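Local coordinates for protein phthiocerol synthesis polyketide synthase type I PpsC (Mycobacterium tuberculosis, PDB 7AHB) that probably loads the extender unit for phthiocerol chain growth, its acyltransferase domain passing an acyl group from coenzyme A to the carrier protein of the synthase, at residues G46-S58 against T130-A144. Residues are numbered along the deposited sequence; the frame is centred on the assembly and turned at random.
With SO4 (sulfate ion), chain D.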
loop_
_atom_site.group_PDB
_atom_site.type_symbol
_atom_site.label_atom_id
_atom_site.label_comp_id
_atom_site.label_asym_id
_atom_site.label_seq_id
_atom_site.Cartn_x
_atom_site.Cartn_y
_atom_site.Cartn_z
ATOM N N GLY A 46 19.348 -12.926 5.883
ATOM C CA GLY A 46 20.365 -11.990 5.464
ATOM C C GLY A 46 20.062 -10.581 5.943
ATOM O O GLY A 46 19.121 -10.328 6.698
ATOM N N GLY A 47 20.889 -9.636 5.474
ATOM C CA GLY A 47 20.756 -8.259 5.895
ATOM C C GLY A 47 19.778 -7.467 5.073
ATOM O O GLY A 47 19.326 -7.887 4.014
ATOM N N GLY A 48 19.439 -6.287 5.585
ATOM C CA GLY A 48 18.573 -5.371 4.860
ATOM C C GLY A 48 17.092 -5.536 5.130
ATOM O O GLY A 48 16.579 -6.658 5.112
ATOM N N THR A 49 16.398 -4.421 5.370
ATOM C CA THR A 49 14.979 -4.436 5.694
ATOM C C THR A 49 14.221 -3.486 4.775
ATOM O O THR A 49 14.614 -2.321 4.616
ATOM C CB THR A 49 14.752 -4.026 7.157
ATOM O OG1 THR A 49 15.294 -5.019 8.026
ATOM C CG2 THR A 49 13.241 -3.858 7.444
ATOM N N VAL A 50 13.107 -3.968 4.228
ATOM C CA VAL A 50 12.240 -3.189 3.353
ATOM C C VAL A 50 10.874 -3.078 4.010
ATOM O O VAL A 50 10.303 -4.093 4.416
ATOM C CB VAL A 50 12.116 -3.852 1.973
ATOM C CG1 VAL A 50 11.186 -3.059 1.077
ATOM C CG2 VAL A 50 13.523 -3.981 1.302
ATOM N N PHE A 51 10.364 -1.858 4.130
ATOM C CA PHE A 51 8.983 -1.641 4.557
ATOM C C PHE A 51 8.104 -1.510 3.321
ATOM O O PHE A 51 8.396 -0.688 2.447
ATOM C CB PHE A 51 8.828 -0.369 5.378
ATOM C CG PHE A 51 9.158 -0.518 6.841
ATOM C CD1 PHE A 51 9.989 -1.528 7.293
ATOM C CD2 PHE A 51 8.650 0.386 7.762
ATOM C CE1 PHE A 51 10.305 -1.633 8.636
ATOM C CE2 PHE A 51 8.956 0.273 9.107
ATOM C CZ PHE A 51 9.776 -0.738 9.541
ATOM N N VAL A 52 7.012 -2.279 3.273
ATOM C CA VAL A 52 6.107 -2.311 2.124
ATOM C C VAL A 52 4.762 -1.721 2.541
ATOM O O VAL A 52 4.108 -2.235 3.461
ATOM C CB VAL A 52 5.926 -3.740 1.595
ATOM C CG1 VAL A 52 4.865 -3.775 0.511
ATOM C CG2 VAL A 52 7.274 -4.308 1.096
ATOM N N TYR A 53 4.322 -0.680 1.826
ATOM C CA TYR A 53 3.083 0.031 2.146
ATOM C C TYR A 53 2.025 -0.366 1.124
ATOM O O TYR A 53 2.162 -0.078 -0.073
ATOM C CB TYR A 53 3.325 1.536 2.179
ATOM C CG TYR A 53 4.236 1.907 3.328
ATOM C CD1 TYR A 53 5.615 1.871 3.184
ATOM C CD2 TYR A 53 3.720 2.212 4.565
ATOM C CE1 TYR A 53 6.451 2.189 4.227
ATOM C CE2 TYR A 53 4.549 2.520 5.630
ATOM C CZ TYR A 53 5.914 2.505 5.451
ATOM O OH TYR A 53 6.744 2.802 6.504
ATOM N N SER A 54 0.990 -1.060 1.598
ATOM C CA SER A 54 -0.067 -1.548 0.740
ATOM C C SER A 54 -1.010 -0.416 0.366
ATOM O O SER A 54 -1.139 0.585 1.078
ATOM C CB SER A 54 -0.846 -2.658 1.436
ATOM O OG SER A 54 -1.934 -3.057 0.640
ATOM N N GLY A 55 -1.683 -0.594 -0.753
ATOM C CA GLY A 55 -2.642 0.368 -1.236
ATOM C C GLY A 55 -4.076 0.074 -0.874
ATOM O O GLY A 55 -4.973 0.860 -1.201
ATOM N N ARG A 56 -4.334 -1.037 -0.202
ATOM C CA ARG A 56 -5.696 -1.433 0.123
ATOM C C ARG A 56 -6.014 -1.108 1.576
ATOM O O ARG A 56 -5.211 -1.368 2.480
ATOM C CB ARG A 56 -5.911 -2.930 -0.117
ATOM C CG ARG A 56 -6.001 -3.393 -1.580
ATOM C CD ARG A 56 -7.128 -2.695 -2.377
ATOM N NE ARG A 56 -6.585 -1.534 -3.111
ATOM C CZ ARG A 56 -5.699 -1.610 -4.124
ATOM N NH1 ARG A 56 -5.267 -2.804 -4.540
ATOM N NH2 ARG A 56 -5.239 -0.492 -4.728
ATOM N N GLY A 57 -7.205 -0.555 1.802
ATOM C CA GLY A 57 -7.707 -0.401 3.157
ATOM C C GLY A 57 -8.206 -1.737 3.667
ATOM O O GLY A 57 -8.933 -2.447 2.965
ATOM N N SER A 58 -7.804 -2.092 4.893
ATOM C CA SER A 58 -8.109 -3.409 5.439
ATOM C C SER A 58 -8.580 -3.287 6.877
ATOM O O SER A 58 -8.231 -4.101 7.740
ATOM C CB SER A 58 -6.897 -4.336 5.351
ATOM O OG SER A 58 -6.166 -4.093 4.158
ATOM N N THR A 130 13.571 -0.143 11.626
ATOM C CA THR A 130 13.400 0.939 10.668
ATOM C C THR A 130 13.782 0.431 9.281
ATOM O O THR A 130 14.593 -0.500 9.144
ATOM C CB THR A 130 14.255 2.174 11.028
ATOM O OG1 THR A 130 15.629 1.810 10.972
ATOM C CG2 THR A 130 13.932 2.709 12.409
ATOM N N PRO A 131 13.235 1.021 8.225
ATOM C CA PRO A 131 13.514 0.495 6.881
ATOM C C PRO A 131 14.812 1.030 6.296
ATOM O O PRO A 131 15.141 2.207 6.431
ATOM C CB PRO A 131 12.310 0.961 6.050
ATOM C CG PRO A 131 11.881 2.265 6.727
ATOM C CD PRO A 131 12.271 2.136 8.213
ATOM N N ASP A 132 15.534 0.151 5.611
ATOM C CA ASP A 132 16.642 0.580 4.767
ATOM C C ASP A 132 16.154 1.047 3.396
ATOM O O ASP A 132 16.857 1.803 2.720
ATOM C CB ASP A 132 17.642 -0.563 4.582
ATOM C CG ASP A 132 18.120 -1.142 5.894
ATOM O OD1 ASP A 132 18.733 -0.406 6.689
ATOM O OD2 ASP A 132 17.864 -2.338 6.132
ATOM N N ALA A 133 14.978 0.583 2.964
ATOM C CA ALA A 133 14.356 0.968 1.706
ATOM C C ALA A 133 12.859 0.776 1.894
ATOM O O ALA A 133 12.421 -0.003 2.753
ATOM C CB ALA A 133 14.844 0.138 0.515
ATOM N N VAL A 134 12.076 1.514 1.116
ATOM C CA VAL A 134 10.624 1.394 1.191
ATOM C C VAL A 134 10.061 1.143 -0.206
ATOM O O VAL A 134 10.618 1.576 -1.223
ATOM C CB VAL A 134 9.946 2.639 1.837
ATOM C CG1 VAL A 134 10.508 2.911 3.207
ATOM C CG2 VAL A 134 10.094 3.850 0.935
ATOM N N ILE A 135 8.927 0.450 -0.247
ATOM C CA ILE A 135 8.192 0.192 -1.475
ATOM C C ILE A 135 6.747 0.567 -1.216
ATOM O O ILE A 135 6.182 0.143 -0.202
ATOM C CB ILE A 135 8.284 -1.284 -1.898
ATOM C CG1 ILE A 135 9.660 -1.591 -2.436
ATOM C CG2 ILE A 135 7.236 -1.583 -2.967
ATOM C CD1 ILE A 135 9.911 -3.082 -2.655
ATOM N N GLY A 136 6.181 1.412 -2.086
ATOM C CA GLY A 136 4.764 1.719 -2.044
ATOM C C GLY A 136 3.964 1.022 -3.140
ATOM O O GLY A 136 4.271 1.141 -4.323
ATOM N N HIS A 137 2.967 0.256 -2.731
ATOM C CA HIS A 137 2.065 -0.495 -3.602
ATOM C C HIS A 137 0.818 0.350 -3.812
ATOM O O HIS A 137 0.128 0.680 -2.851
ATOM C CB HIS A 137 1.746 -1.834 -2.936
ATOM C CG HIS A 137 0.633 -2.616 -3.561
ATOM N ND1 HIS A 137 -0.693 -2.264 -3.419
ATOM C CD2 HIS A 137 0.639 -3.791 -4.232
ATOM C CE1 HIS A 137 -1.452 -3.158 -4.028
ATOM N NE2 HIS A 137 -0.666 -4.092 -4.533
ATOM N N SER A 138 0.558 0.723 -5.059
ATOM C CA SER A 138 -0.599 1.528 -5.440
ATOM C C SER A 138 -0.629 2.774 -4.551
ATOM O O SER A 138 0.405 3.441 -4.379
ATOM C CB SER A 138 -1.854 0.632 -5.382
ATOM O OG SER A 138 -3.021 1.394 -5.612
ATOM N N MET A 139 -1.768 3.133 -3.974
ATOM C CA MET A 139 -1.835 4.390 -3.240
ATOM C C MET A 139 -0.922 4.384 -2.016
ATOM O O MET A 139 -0.638 5.441 -1.457
ATOM C CB MET A 139 -3.269 4.696 -2.781
ATOM C CG MET A 139 -4.387 4.275 -3.710
ATOM S SD MET A 139 -4.575 5.110 -5.339
ATOM C CE MET A 139 -5.711 3.955 -6.072
ATOM N N GLY A 140 -0.471 3.218 -1.575
ATOM C CA GLY A 140 0.502 3.147 -0.504
ATOM C C GLY A 140 1.822 3.842 -0.796
ATOM O O GLY A 140 2.625 4.008 0.129
ATOM N N GLU A 141 2.065 4.250 -2.044
ATOM C CA GLU A 141 3.288 4.974 -2.358
ATOM C C GLU A 141 3.305 6.363 -1.724
ATOM O O GLU A 141 4.379 6.933 -1.527
ATOM C CB GLU A 141 3.462 5.077 -3.879
ATOM C CG GLU A 141 4.754 5.691 -4.309
ATOM C CD GLU A 141 5.307 5.149 -5.621
ATOM O OE1 GLU A 141 5.674 3.944 -5.721
ATOM O OE2 GLU A 141 5.355 5.951 -6.571
ATOM N N VAL A 142 2.153 6.922 -1.352
ATOM C CA VAL A 142 2.188 8.184 -0.614
ATOM C C VAL A 142 2.851 7.976 0.743
ATOM O O VAL A 142 3.771 8.714 1.133
ATOM C CB VAL A 142 0.773 8.763 -0.456
ATOM C CG1 VAL A 142 0.848 10.108 0.290
ATOM C CG2 VAL A 142 0.102 8.922 -1.811
ATOM N N ALA A 143 2.391 6.957 1.479
ATOM C CA ALA A 143 2.973 6.654 2.782
ATOM C C ALA A 143 4.457 6.357 2.655
ATOM O O ALA A 143 5.253 6.811 3.482
ATOM C CB ALA A 143 2.260 5.471 3.431
ATOM N N ALA A 144 4.843 5.584 1.629
ATOM C CA ALA A 144 6.263 5.301 1.391
ATOM C C ALA A 144 7.058 6.584 1.183
ATOM O O ALA A 144 8.158 6.747 1.730
ATOM C CB ALA A 144 6.416 4.370 0.177
HETATM S S SO4 D . 21.048 -5.647 8.690
HETATM O O1 SO4 D . 21.295 -4.879 9.911
HETATM O O2 SO4 D . 20.920 -4.731 7.560
HETATM O O3 SO4 D . 22.170 -6.556 8.462
HETATM O O4 SO4 D . 19.819 -6.419 8.843
#
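Asp132 and Thr49 grip each other twice: Thr49 N gives its hydrogen to Asp132 OD2, which accepts on its anti lone pair, at 2.7 Å, while Asp132 N reaches Thr49 O at 2.8 Å. From there strands 49-53 and 133-136 run parallel, and the ladder straightens toward its C-terminal end, where His137 N meets Tyr53 O at 2.8 Å. Beyond the strands, His137 swings its ring toward the loop, CG anti to the backbone N (chi1 169°), and meets Gly55 CA and Arg56 NH1 with its edge; Gly55 N donates to ND1 at 3.3 Å from 27° out of the ring plane. Arg56 bends round so that NH2 lies 3.0 Å from Ser138 OG, at the guanidinium edge; OG is hydrogen-bonded to His240 NE2. Gly136, Ser138 and Gly140 fit the GxSxG nucleophile elbow of acyltransferases, Ser138 probably the nucleophile, with the strained, positive phi (52°) of such turns. On the face carrying Phe51 and Tyr53, Pro131 CB sits over the Phe51 ring, 3.9 Å from its centroid, a CH-pi contact, and Tyr53 packs CD2 against Ala143 CB at 3.7 Å. Helix 106-126 backs this face, Tyr53 OH hydrogen-bonding to Thr121 OG1; on the opposite face helix 300-308 packs on Val50, Val52 and Ile135. Strands 313-316 and 267-269 flank the pair.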